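PDB 2PH5: homospermidine synthase from Legionella pneumophila subsp. pneumophila str. Philadelphia 1, which probably makes homospermidine from simpler polyamines and binds NAD. Local coordinates for residues Pro30-Lys35 and Ser399-Ile404; Gly220-Thr225 and Phe332-Asn337. One frame throughout, in Å; residues are numbered along the deposited sequence.

Contact 1 of 2, residues Pro30-Lys35 and Ser399-Ile404; sequences PLIFEK and SMISGI
The flat group in this contact is the peptide unit joining Leu31 to Ile32. Ile401 lies over one face of that peptide: its CD1 stands 3.6 Å from Leu31 O and 3.8 Å from Ile32 CA, while the opposite face is turned toward the axis of its own helix. At the edge, Leu31 O accepts the backbone N-H of Lys35, so the methyl covers a carbonyl whose polarity is already served within the helix. Three side chains gather round Ile401. Leu31 meets its short branch, CD2 to CG2 of Ile401 at 3.8 Å, and Ile32 sets CG1 4.0 Å from the CD1 end of the long one. Lys35 adds only its aliphatic part, with CG 4.2 Å from Ile401 CG1; a bend at chi2 (-81°) then leads the ammonium away. With CG1 anti to its backbone N (chi1 -162°), Ile401 sends its long branch across the gap and leaves CG2 for Leu31. A beta-branched residue suits this place because its two arms reach different neighbours. The axes of the two short segments come within 10.1 Å of each other at an angle of 44°, a spacing that aliphatic side chains fill without polar pairing. Leu31 also touches Leu394 and Val397 on the same partner helix, and Ile429 of helix 423-430 meets Lys35. Ile404 rests on Phe86 and Ile88 of strand 86-89, the neighbour of strand 16-19 in the parallel sheet. Helix 23-35 follows strand 16-19 through a glycine-rich turn where Phe21, Cys23 and Val24 bind NAD. This is the first strand-turn-helix unit of a Rossmann fold, here covered along the far end of its helix by a helix from much later in the chain.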
loop_
_atom_site.group_PDB
_atom_site.type_symbol
_atom_site.label_atom_id
_atom_site.label_comp_id
_atom_site.label_asym_id
_atom_site.label_seq_id
_atom_site.Cartn_x
_atom_site.Cartn_y
_atom_site.Cartn_z
ATOM N N PRO A 30 31.355 -12.211 -2.033
ATOM C CA PRO A 30 31.339 -13.420 -2.857
ATOM C C PRO A 30 31.828 -13.219 -4.293
ATOM O O PRO A 30 32.601 -14.029 -4.805
ATOM C CB PRO A 30 29.876 -13.840 -2.809
ATOM C CG PRO A 30 29.447 -13.377 -1.461
ATOM C CD PRO A 30 30.048 -12.013 -1.383
ATOM N N LEU A 31 31.380 -12.145 -4.939
ATOM C CA LEU A 31 31.759 -11.878 -6.326
ATOM C C LEU A 31 33.239 -11.543 -6.518
ATOM O O LEU A 31 33.808 -11.795 -7.578
ATOM C CB LEU A 31 30.886 -10.753 -6.921
ATOM C CG LEU A 31 29.484 -11.130 -7.427
ATOM C CD1 LEU A 31 28.663 -11.656 -6.276
ATOM C CD2 LEU A 31 28.787 -9.925 -8.061
ATOM N N ILE A 32 33.866 -10.982 -5.494
ATOM C CA ILE A 32 35.273 -10.632 -5.591
ATOM C C ILE A 32 36.148 -11.884 -5.570
ATOM O O ILE A 32 37.101 -12.007 -6.344
ATOM C CB ILE A 32 35.682 -9.722 -4.440
ATOM C CG1 ILE A 32 34.740 -8.517 -4.387
ATOM C CG2 ILE A 32 37.122 -9.277 -4.627
ATOM C CD1 ILE A 32 34.983 -7.597 -3.215
ATOM N N PHE A 33 35.823 -12.816 -4.684
ATOM C CA PHE A 33 36.592 -14.047 -4.598
ATOM C C PHE A 33 36.186 -15.013 -5.695
ATOM O O PHE A 33 36.871 -15.999 -5.950
ATOM C CB PHE A 33 36.407 -14.689 -3.226
ATOM C CG PHE A 33 37.062 -13.925 -2.124
ATOM C CD1 PHE A 33 38.449 -13.865 -2.036
ATOM C CD2 PHE A 33 36.297 -13.227 -1.194
ATOM C CE1 PHE A 33 39.070 -13.116 -1.034
ATOM C CE2 PHE A 33 36.906 -12.476 -0.189
ATOM C CZ PHE A 33 38.295 -12.420 -0.108
ATOM N N GLU A 34 35.075 -14.716 -6.355
ATOM C CA GLU A 34 34.585 -15.568 -7.429
ATOM C C GLU A 34 35.238 -15.185 -8.755
ATOM O O GLU A 34 35.458 -16.034 -9.614
ATOM C CB GLU A 34 33.065 -15.443 -7.541
ATOM C CG GLU A 34 32.413 -16.448 -8.479
ATOM C CD GLU A 34 30.923 -16.202 -8.648
ATOM O OE1 GLU A 34 30.273 -15.764 -7.670
ATOM O OE2 GLU A 34 30.397 -16.451 -9.753
ATOM N N LYS A 35 35.559 -13.904 -8.908
ATOM C CA LYS A 35 36.175 -13.404 -10.127
ATOM C C LYS A 35 37.671 -13.118 -9.999
ATOM O O LYS A 35 38.349 -12.878 -10.998
ATOM C CB LYS A 35 35.461 -12.129 -10.574
ATOM C CG LYS A 35 34.127 -12.364 -11.237
ATOM C CD LYS A 35 34.352 -12.749 -12.663
ATOM C CE LYS A 35 33.075 -12.727 -13.451
ATOM N NZ LYS A 35 33.392 -13.125 -14.844
ATOM N N SER A 399 26.880 -5.573 -11.243
ATOM C CA SER A 399 27.305 -4.381 -11.971
ATOM C C SER A 399 28.634 -3.835 -11.448
ATOM O O SER A 399 29.517 -3.450 -12.222
ATOM C CB SER A 399 26.233 -3.297 -11.856
ATOM O OG SER A 399 24.958 -3.836 -12.160
HETATM N N MSE A 400 28.770 -3.800 -10.129
HETATM C CA MSE A 400 29.989 -3.302 -9.514
HETATM C C MSE A 400 31.212 -4.154 -9.822
HETATM O O MSE A 400 32.253 -3.626 -10.214
HETATM C CB MSE A 400 29.809 -3.202 -8.008
HETATM C CG MSE A 400 28.708 -2.254 -7.621
HETATM SE SE MSE A 400 29.139 -1.360 -5.990
HETATM C CE MSE A 400 30.191 0.087 -6.743
ATOM N N ILE A 401 31.089 -5.466 -9.643
ATOM C CA ILE A 401 32.208 -6.352 -9.909
ATOM C C ILE A 401 32.598 -6.191 -11.381
ATOM O O ILE A 401 33.767 -6.312 -11.720
ATOM C CB ILE A 401 31.864 -7.857 -9.601
ATOM C CG1 ILE A 401 33.148 -8.691 -9.468
ATOM C CG2 ILE A 401 31.046 -8.466 -10.745
ATOM C CD1 ILE A 401 34.051 -8.303 -8.302
ATOM N N SER A 402 31.628 -5.908 -12.255
ATOM C CA SER A 402 31.939 -5.722 -13.673
ATOM C C SER A 402 32.697 -4.409 -13.826
ATOM O O SER A 402 33.716 -4.347 -14.511
ATOM C CB SER A 402 30.668 -5.654 -14.525
ATOM O OG SER A 402 29.848 -6.789 -14.349
ATOM N N GLY A 403 32.179 -3.361 -13.193
ATOM C CA GLY A 403 32.820 -2.063 -13.251
ATOM C C GLY A 403 34.224 -2.112 -12.675
ATOM O O GLY A 403 35.137 -1.462 -13.191
ATOM N N ILE A 404 34.400 -2.882 -11.602
ATOM C CA ILE A 404 35.706 -3.019 -10.966
ATOM C C ILE A 404 36.682 -3.660 -11.954
ATOM O O ILE A 404 37.817 -3.212 -12.093
ATOM C CB ILE A 404 35.625 -3.892 -9.662
ATOM C CG1 ILE A 404 34.833 -3.144 -8.581
ATOM C CG2 ILE A 404 37.029 -4.228 -9.153
ATOM C CD1 ILE A 404 34.638 -3.923 -7.275
#

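Contact 2 of 2, residues Gly220-Thr225 and Phe332-Asn337; sequences GEFVNT and FELKSN
Glu333 reaches from the helix toward the loop residue Gly220 and presents its carboxylate to the backbone there. With CG anti to its own N (chi1 173°) and the chain extended beyond, the side chain carries OE2 to 2.8 Å from Gly220 N. The bond is almost straight, 175° at the hydrogen, and the donor comes to the syn side of the carboxylate, tilted 26° out of its plane. Gly220 has a positive phi, a conformation easy for a residue without a side chain. The other oxygen of Glu333, OE1, is only 3.3 Å from Glu221 O, and both are acceptors. Lys217 NZ makes a salt bridge to OE1 and a weak hydrogen bond to that carbonyl, which probably offsets the closeness of the two. The Glu221 side chain starts away from the helix and bonds Ser218 N and Arg346 NE.

Strand 221-224 pairs with strand 344-347 in a small parallel sheet, and helix 325-336, which precedes the latter strand in the chain, lies along the edge of 221-224 that faces away from it. On that edge Ser330 OG, one turn before Glu333, takes the N-H of Val223, and Glu333 takes that of Gly220 a little earlier in the chain.

Next to the carboxylate, at Leu334, the contact is apolar. Phe222 directs the edge of its ring at this leucine: CE2 is 4.5 Å from Leu334 CG, which lies near the ring plane. Ala228, Leu231 and Ile232 of helix 228-236 also touch the ring, as does Ile331, and together with Leu334 these aliphatic neighbours suit a large flat hydrocarbon.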
loop_
_atom_site.group_PDB
_atom_site.type_symbol
_atom_site.label_atom_id
_atom_site.label_comp_id
_atom_site.label_asym_id
_atom_site.label_seq_id
_atom_site.Cartn_x
_atom_site.Cartn_y
_atom_site.Cartn_z
ATOM N N GLY A 220 5.806 -0.759 12.863
ATOM C CA GLY A 220 6.938 -0.009 13.377
ATOM C C GLY A 220 8.284 -0.249 12.738
ATOM O O GLY A 220 9.313 0.055 13.336
ATOM N N GLU A 221 8.304 -0.780 11.525
ATOM C CA GLU A 221 9.584 -1.027 10.887
ATOM C C GLU A 221 9.479 -0.841 9.391
ATOM O O GLU A 221 8.444 -1.125 8.793
ATOM C CB GLU A 221 10.052 -2.450 11.192
ATOM C CG GLU A 221 9.335 -3.519 10.388
ATOM C CD GLU A 221 9.780 -4.931 10.748
ATOM O OE1 GLU A 221 10.953 -5.098 11.154
ATOM O OE2 GLU A 221 8.959 -5.870 10.611
ATOM N N PHE A 222 10.551 -0.347 8.787
ATOM C CA PHE A 222 10.578 -0.167 7.347
ATOM C C PHE A 222 11.367 -1.361 6.794
ATOM O O PHE A 222 12.554 -1.521 7.084
ATOM C CB PHE A 222 11.249 1.160 6.986
ATOM C CG PHE A 222 10.959 1.621 5.585
ATOM C CD1 PHE A 222 11.598 1.030 4.494
ATOM C CD2 PHE A 222 10.024 2.632 5.347
ATOM C CE1 PHE A 222 11.312 1.438 3.186
ATOM C CE2 PHE A 222 9.731 3.046 4.043
ATOM C CZ PHE A 222 10.376 2.449 2.958
ATOM N N VAL A 223 10.688 -2.204 6.022
ATOM C CA VAL A 223 11.296 -3.398 5.449
ATOM C C VAL A 223 11.521 -3.241 3.943
ATOM O O VAL A 223 10.637 -2.792 3.207
ATOM C CB VAL A 223 10.409 -4.637 5.735
ATOM C CG1 VAL A 223 11.135 -5.923 5.352
ATOM C CG2 VAL A 223 10.056 -4.674 7.214
ATOM N N ASN A 224 12.714 -3.612 3.487
ATOM C CA ASN A 224 13.048 -3.472 2.080
ATOM C C ASN A 224 14.123 -4.461 1.661
ATOM O O ASN A 224 14.887 -4.967 2.486
ATOM C CB ASN A 224 13.498 -2.036 1.802
ATOM C CG ASN A 224 13.606 -1.728 0.317
ATOM O OD1 ASN A 224 12.888 -2.298 -0.507
ATOM N ND2 ASN A 224 14.499 -0.806 -0.028
ATOM N N THR A 225 14.170 -4.749 0.369
ATOM C CA THR A 225 15.147 -5.682 -0.146
ATOM C C THR A 225 16.527 -5.053 -0.176
ATOM O O THR A 225 17.524 -5.737 -0.397
ATOM C CB THR A 225 14.732 -6.165 -1.527
ATOM O OG1 THR A 225 14.394 -5.040 -2.345
ATOM C CG2 THR A 225 13.505 -7.081 -1.398
ATOM N N PHE A 332 3.530 2.944 2.919
ATOM C CA PHE A 332 2.170 3.238 3.365
ATOM C C PHE A 332 2.191 3.680 4.833
ATOM O O PHE A 332 1.581 4.692 5.195
ATOM C CB PHE A 332 1.277 2.003 3.170
ATOM C CG PHE A 332 -0.134 2.165 3.687
ATOM C CD1 PHE A 332 -0.433 1.916 5.028
ATOM C CD2 PHE A 332 -1.166 2.550 2.830
ATOM C CE1 PHE A 332 -1.742 2.043 5.511
ATOM C CE2 PHE A 332 -2.479 2.680 3.307
ATOM C CZ PHE A 332 -2.763 2.425 4.650
ATOM N N GLU A 333 2.912 2.929 5.666
ATOM C CA GLU A 333 3.033 3.225 7.092
ATOM C C GLU A 333 3.803 4.532 7.333
ATOM O O GLU A 333 3.512 5.259 8.283
ATOM C CB GLU A 333 3.719 2.044 7.801
ATOM C CG GLU A 333 4.072 2.256 9.267
ATOM C CD GLU A 333 4.670 1.003 9.915
ATOM O OE1 GLU A 333 5.638 0.436 9.355
ATOM O OE2 GLU A 333 4.174 0.581 10.991
ATOM N N LEU A 334 4.768 4.821 6.456
ATOM C CA LEU A 334 5.597 6.031 6.518
ATOM C C LEU A 334 4.701 7.255 6.380
ATOM O O LEU A 334 4.742 8.165 7.208
ATOM C CB LEU A 334 6.613 6.030 5.372
ATOM C CG LEU A 334 7.899 6.874 5.401
ATOM C CD1 LEU A 334 8.106 7.466 4.012
ATOM C CD2 LEU A 334 7.856 7.964 6.449
ATOM N N LYS A 335 3.893 7.272 5.321
ATOM C CA LYS A 335 2.967 8.373 5.072
ATOM C C LYS A 335 1.979 8.436 6.228
ATOM O O LYS A 335 1.627 9.520 6.694
ATOM C CB LYS A 335 2.192 8.152 3.769
ATOM C CG LYS A 335 3.043 8.128 2.521
ATOM C CD LYS A 335 2.230 7.711 1.317
ATOM C CE LYS A 335 3.097 7.758 0.074
ATOM N NZ LYS A 335 2.392 7.328 -1.170
ATOM N N SER A 336 1.533 7.263 6.671
ATOM C CA SER A 336 0.595 7.142 7.782
ATOM C C SER A 336 1.168 7.803 9.040
ATOM O O SER A 336 0.423 8.322 9.870
ATOM C CB SER A 336 0.299 5.663 8.056
ATOM O OG SER A 336 -0.560 5.492 9.170
ATOM N N ASN A 337 2.494 7.778 9.173
ATOM C CA ASN A 337 3.166 8.386 10.315
ATOM C C ASN A 337 3.585 9.808 9.981
ATOM O O ASN A 337 4.592 10.304 10.496
ATOM C CB ASN A 337 4.427 7.613 10.711
ATOM C CG ASN A 337 4.152 6.181 11.088
ATOM O OD1 ASN A 337 3.143 5.864 11.724
ATOM N ND2 ASN A 337 5.069 5.296 10.717
#

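The centres of the two contacts are 32 Å apart, and their nearest atoms are separated by about 14 Å, so they do not touch. Along the chain, both segments of contact 2 fall between the two of contact 1: 30-35 comes first, then 220-225 and 332-337, and finally 399-404. Contact 1 belongs to the NAD-binding side, joining the Rossmann part to a helix of the C-terminal domain of the saccharopine dehydrogenase family. Contact 2 lies wholly within that domain, on the small two-stranded parallel sheet, and its helix also reaches the second subunit. Thus one contact ties the two parts of the chain together, while the other joins a strand edge and a helix within the later part.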